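Local atomic coordinates of Sys-1 protein (Caenorhabditis elegans, PDB entry 3C2G), a protein that acts as a beta-catenin homologue that binds the TCF factor POP-1 and activates or represses target genes in the Wnt asymmetry pathway. Residues 455-458 / 459-463; 515-518 / 519-522. One frame throughout, in Å; residues are numbered along the deposited sequence.

In the fold
Followed from the N terminus, the chain reaches contact 1 at the start of helix 457-472, then contact 2 at the start of helix 515-535. Each joins neighbouring turns of a single helix, so neither closes a loop; they stand in series, without nesting or crossing, and helix 494-507 comes between them. Their centres nevertheless lie about 10 Å apart, because the two helices pack together within the armadillo domain. Leu458 of contact 1 meets Thr517 and Lys518 of contact 2, and Arg461 meets Leu521. Trp504 and Val505 of helix 494-507 also touch this junction, while Leu460 and Thr463 reach across to helix 388-409.

Contact 1: residues 455-458 / 459-463; sequences PGLL and ELRST
Leu457 holds its CG anti to the backbone N (chi1 -162°) and Arg461, one turn on, holds its CG beside the backbone N (chi1 -65°) with the chain extended to NE, so that the two side chains cross obliquely and leucine lies on guanidinium. This i/i+4 pair sits at the N-terminal end of helix 457-472, one of the packed helices of the armadillo domain. Leu457 CD2 is centred over one face of the Arg461 group, 3.8 Å from CZ, while Leu457 CG rests 3.7 Å from Arg461 NE. The polar atoms of the guanidinium have their own partners: NE bonds to the carbonyl of Cys446 and NH2 to that of Cys449, around the C-terminal end of helix 437-448, and Trp504 adds a cation-pi contact. A leucine in place of Arg461 would probably leave both carbonyls without these donors and Trp504 without its cation. Behind the side chains runs ordinary helical bonding, with Arg461 N 3.0 Å from Leu457 O; Gly456 O accepts from Leu460 N and, weakly, from Glu459 N. A water bridges the first turn, donating to Pro455 O (3.0 Å) and accepting from Glu459 N (2.9 Å). Outside the two segments, the extended Glu459 chain carries OE2 to a salt bridge with a basic side chain of the bound peptide. Glu459 O is gripped from opposite faces of its carbonyl plane, by Thr463 N at 3.1 Å and Thr463 OG1 at 2.7 Å.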
loop_
_atom_site.group_PDB
_atom_site.type_symbol
_atom_site.label_atom_id
_atom_site.label_comp_id
_atom_site.label_asym_id
_atom_site.label_seq_id
_atom_site.Cartn_x
_atom_site.Cartn_y
_atom_site.Cartn_z
ATOM N N PRO A 455 -15.636 -3.596 -6.378
ATOM C CA PRO A 455 -14.979 -2.320 -6.737
ATOM C C PRO A 455 -13.953 -2.395 -7.891
ATOM O O PRO A 455 -13.837 -1.455 -8.673
ATOM C CB PRO A 455 -14.308 -1.856 -5.429
ATOM C CG PRO A 455 -14.630 -2.884 -4.383
ATOM C CD PRO A 455 -15.547 -3.916 -4.938
ATOM N N GLY A 456 -13.238 -3.509 -8.007
ATOM C CA GLY A 456 -12.231 -3.651 -9.053
ATOM C C GLY A 456 -12.740 -4.021 -10.442
ATOM O O GLY A 456 -12.010 -3.881 -11.427
ATOM N N LEU A 457 -13.990 -4.479 -10.521
ATOM C CA LEU A 457 -14.563 -5.010 -11.758
ATOM C C LEU A 457 -14.463 -4.084 -12.980
ATOM O O LEU A 457 -14.147 -4.537 -14.088
ATOM C CB LEU A 457 -16.014 -5.438 -11.526
ATOM C CG LEU A 457 -16.656 -6.384 -12.539
ATOM C CD1 LEU A 457 -15.826 -7.646 -12.754
ATOM C CD2 LEU A 457 -18.058 -6.748 -12.074
ATOM N N LEU A 458 -14.719 -2.797 -12.777
ATOM C CA LEU A 458 -14.695 -1.839 -13.871
ATOM C C LEU A 458 -13.325 -1.766 -14.543
ATOM O O LEU A 458 -13.225 -1.784 -15.774
ATOM C CB LEU A 458 -15.114 -0.456 -13.376
ATOM C CG LEU A 458 -15.028 0.709 -14.364
ATOM C CD1 LEU A 458 -15.862 0.439 -15.648
ATOM C CD2 LEU A 458 -15.451 2.009 -13.693
ATOM N N GLU A 459 -12.285 -1.690 -13.721
ATOM C CA GLU A 459 -10.925 -1.542 -14.192
ATOM C C GLU A 459 -10.456 -2.847 -14.815
ATOM O O GLU A 459 -9.665 -2.829 -15.757
ATOM C CB GLU A 459 -10.006 -1.127 -13.039
ATOM C CG GLU A 459 -8.592 -0.717 -13.473
ATOM C CD GLU A 459 -7.710 -0.212 -12.333
ATOM O OE1 GLU A 459 -8.234 0.401 -11.369
ATOM O OE2 GLU A 459 -6.477 -0.421 -12.422
ATOM N N LEU A 460 -10.953 -3.968 -14.294
ATOM C CA LEU A 460 -10.675 -5.273 -14.867
ATOM C C LEU A 460 -11.240 -5.421 -16.289
ATOM O O LEU A 460 -10.561 -5.914 -17.176
ATOM C CB LEU A 460 -11.221 -6.394 -13.981
ATOM C CG LEU A 460 -11.062 -7.812 -14.558
ATOM C CD1 LEU A 460 -9.590 -8.180 -14.800
ATOM C CD2 LEU A 460 -11.718 -8.851 -13.683
ATOM N N ARG A 461 -12.483 -5.005 -16.492
ATOM C CA ARG A 461 -13.151 -5.165 -17.783
ATOM C C ARG A 461 -12.543 -4.239 -18.818
ATOM O O ARG A 461 -12.424 -4.584 -19.979
ATOM C CB ARG A 461 -14.660 -4.935 -17.647
ATOM C CG ARG A 461 -15.309 -5.987 -16.780
ATOM C CD ARG A 461 -16.799 -5.833 -16.605
ATOM N NE ARG A 461 -17.314 -7.115 -16.140
ATOM C CZ ARG A 461 -18.570 -7.362 -15.789
ATOM N NH1 ARG A 461 -19.487 -6.399 -15.822
ATOM N NH2 ARG A 461 -18.901 -8.584 -15.395
ATOM N N SER A 462 -12.125 -3.067 -18.380
ATOM C CA SER A 462 -11.443 -2.155 -19.261
ATOM C C SER A 462 -10.104 -2.748 -19.713
ATOM O O SER A 462 -9.753 -2.658 -20.890
ATOM C CB SER A 462 -11.233 -0.825 -18.546
ATOM O OG SER A 462 -10.696 0.135 -19.424
ATOM N N THR A 463 -9.382 -3.369 -18.778
ATOM C CA THR A 463 -8.049 -3.938 -19.036
ATOM C C THR A 463 -8.137 -5.174 -19.932
ATOM O O THR A 463 -7.264 -5.417 -20.759
ATOM C CB THR A 463 -7.333 -4.302 -17.704
ATOM O OG1 THR A 463 -7.235 -3.132 -16.888
ATOM C CG2 THR A 463 -5.930 -4.844 -17.939
HETATM O O HOH W 1 -12.586 -0.399 -11.133
#

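Contact 2: residues 515-518 / 519-522; sequences QSTK and QQLV
The side chains of Thr517 and Gln520, one turn apart, run alongside each other in a common direction, early in helix 515-535, an armadillo-domain helix that packs against helix 457-472. The methyl CG2 of Thr517 is 4.0 Å from Gln520 NE2, a loose apolar-to-amide touch. Closer in, Gln520 CG stands 3.3 Å from Thr517 O, since a chi1 of 82° wedges CG between the backbone N and the carbonyl carbon. Two residues further on, Val522 CG2 comes within 3.3 Å of Lys518 O.

Backbone hydrogen bonds form a second class, in the i/i+4 pattern of an alpha helix. Gln519, Gln520, Leu521 and Val522 donate to the carbonyls four residues earlier, the first of these bonds running 3.0 Å from Gln519 N to Gln515 O. Lys518 O takes Val522 N at 3.1 Å and, weakly, Leu521 N.

Three polar ends make up the third class, each with a partner outside the two segments. Lys518, bent at chi3, brings NZ to Pro509 O in the loop after helix 494-507; Gln519 NE2 bonds to Glu523 OE1 one turn on; Gln520 NE2 makes a weak bond to Ser462 OG. Side-chain contact within the turn is thus essentially van der Waals, which implies that main-chain bonds hold it while Lys518 and, weakly, Gln520 tie it to neighbouring parts of the fold.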
loop_
_atom_site.group_PDB
_atom_site.type_symbol
_atom_site.label_atom_id
_atom_site.label_comp_id
_atom_site.label_asym_id
_atom_site.label_seq_id
_atom_site.Cartn_x
_atom_site.Cartn_y
_atom_site.Cartn_z
ATOM N N GLN A 515 -15.651 8.007 -13.750
ATOM C CA GLN A 515 -16.016 8.541 -15.062
ATOM C C GLN A 515 -14.954 8.331 -16.124
ATOM O O GLN A 515 -15.255 7.978 -17.263
ATOM C CB GLN A 515 -16.356 10.030 -14.959
ATOM C CG GLN A 515 -17.716 10.293 -14.331
ATOM C CD GLN A 515 -18.847 9.590 -15.071
ATOM O OE1 GLN A 515 -19.155 9.927 -16.219
ATOM N NE2 GLN A 515 -19.466 8.602 -14.418
ATOM N N SER A 516 -13.714 8.568 -15.735
ATOM C CA SER A 516 -12.576 8.391 -16.601
ATOM C C SER A 516 -12.444 6.926 -17.099
ATOM O O SER A 516 -12.237 6.680 -18.288
ATOM C CB SER A 516 -11.335 8.872 -15.857
ATOM O OG SER A 516 -10.157 8.506 -16.530
ATOM N N THR A 517 -12.601 5.964 -16.197
ATOM C CA THR A 517 -12.468 4.552 -16.535
ATOM C C THR A 517 -13.637 4.043 -17.383
ATOM O O THR A 517 -13.460 3.167 -18.233
ATOM C CB THR A 517 -12.318 3.685 -15.267
ATOM O OG1 THR A 517 -11.231 4.183 -14.484
ATOM C CG2 THR A 517 -11.993 2.263 -15.622
ATOM N N LYS A 518 -14.824 4.589 -17.140
ATOM C CA LYS A 518 -16.005 4.260 -17.922
ATOM C C LYS A 518 -15.829 4.748 -19.358
ATOM O O LYS A 518 -16.131 4.028 -20.313
ATOM C CB LYS A 518 -17.278 4.844 -17.285
ATOM C CG LYS A 518 -17.727 4.100 -16.027
ATOM C CD LYS A 518 -18.613 4.936 -15.130
ATOM C CE LYS A 518 -20.077 4.713 -15.425
ATOM N NZ LYS A 518 -20.935 5.390 -14.411
ATOM N N GLN A 519 -15.314 5.962 -19.507
ATOM C CA GLN A 519 -15.020 6.473 -20.824
ATOM C C GLN A 519 -14.008 5.579 -21.554
ATOM O O GLN A 519 -14.211 5.277 -22.727
ATOM C CB GLN A 519 -14.557 7.929 -20.756
ATOM C CG GLN A 519 -14.201 8.559 -22.112
ATOM C CD GLN A 519 -15.354 8.533 -23.113
ATOM O OE1 GLN A 519 -16.530 8.573 -22.735
ATOM N NE2 GLN A 519 -15.014 8.475 -24.400
ATOM N N GLN A 520 -12.947 5.129 -20.873
ATOM C CA GLN A 520 -11.934 4.305 -21.548
ATOM C C GLN A 520 -12.443 2.911 -21.935
ATOM O O GLN A 520 -11.976 2.343 -22.913
ATOM C CB GLN A 520 -10.588 4.253 -20.800
ATOM C CG GLN A 520 -10.500 3.262 -19.649
ATOM C CD GLN A 520 -9.061 3.011 -19.132
ATOM O OE1 GLN A 520 -8.096 3.665 -19.552
ATOM N NE2 GLN A 520 -8.933 2.055 -18.204
ATOM N N LEU A 521 -13.407 2.383 -21.187
ATOM C CA LEU A 521 -14.018 1.093 -21.498
ATOM C C LEU A 521 -14.857 1.200 -22.763
ATOM O O LEU A 521 -14.861 0.287 -23.593
ATOM C CB LEU A 521 -14.895 0.610 -20.336
ATOM C CG LEU A 521 -15.480 -0.800 -20.461
ATOM C CD1 LEU A 521 -15.605 -1.442 -19.116
ATOM C CD2 LEU A 521 -16.830 -0.807 -21.174
ATOM N N VAL A 522 -15.578 2.314 -22.882
ATOM C CA VAL A 522 -16.416 2.595 -24.028
ATOM C C VAL A 522 -15.567 2.667 -25.297
ATOM O O VAL A 522 -15.894 2.022 -26.306
ATOM C CB VAL A 522 -17.214 3.898 -23.804
ATOM C CG1 VAL A 522 -17.808 4.411 -25.099
ATOM C CG2 VAL A 522 -18.311 3.659 -22.775
#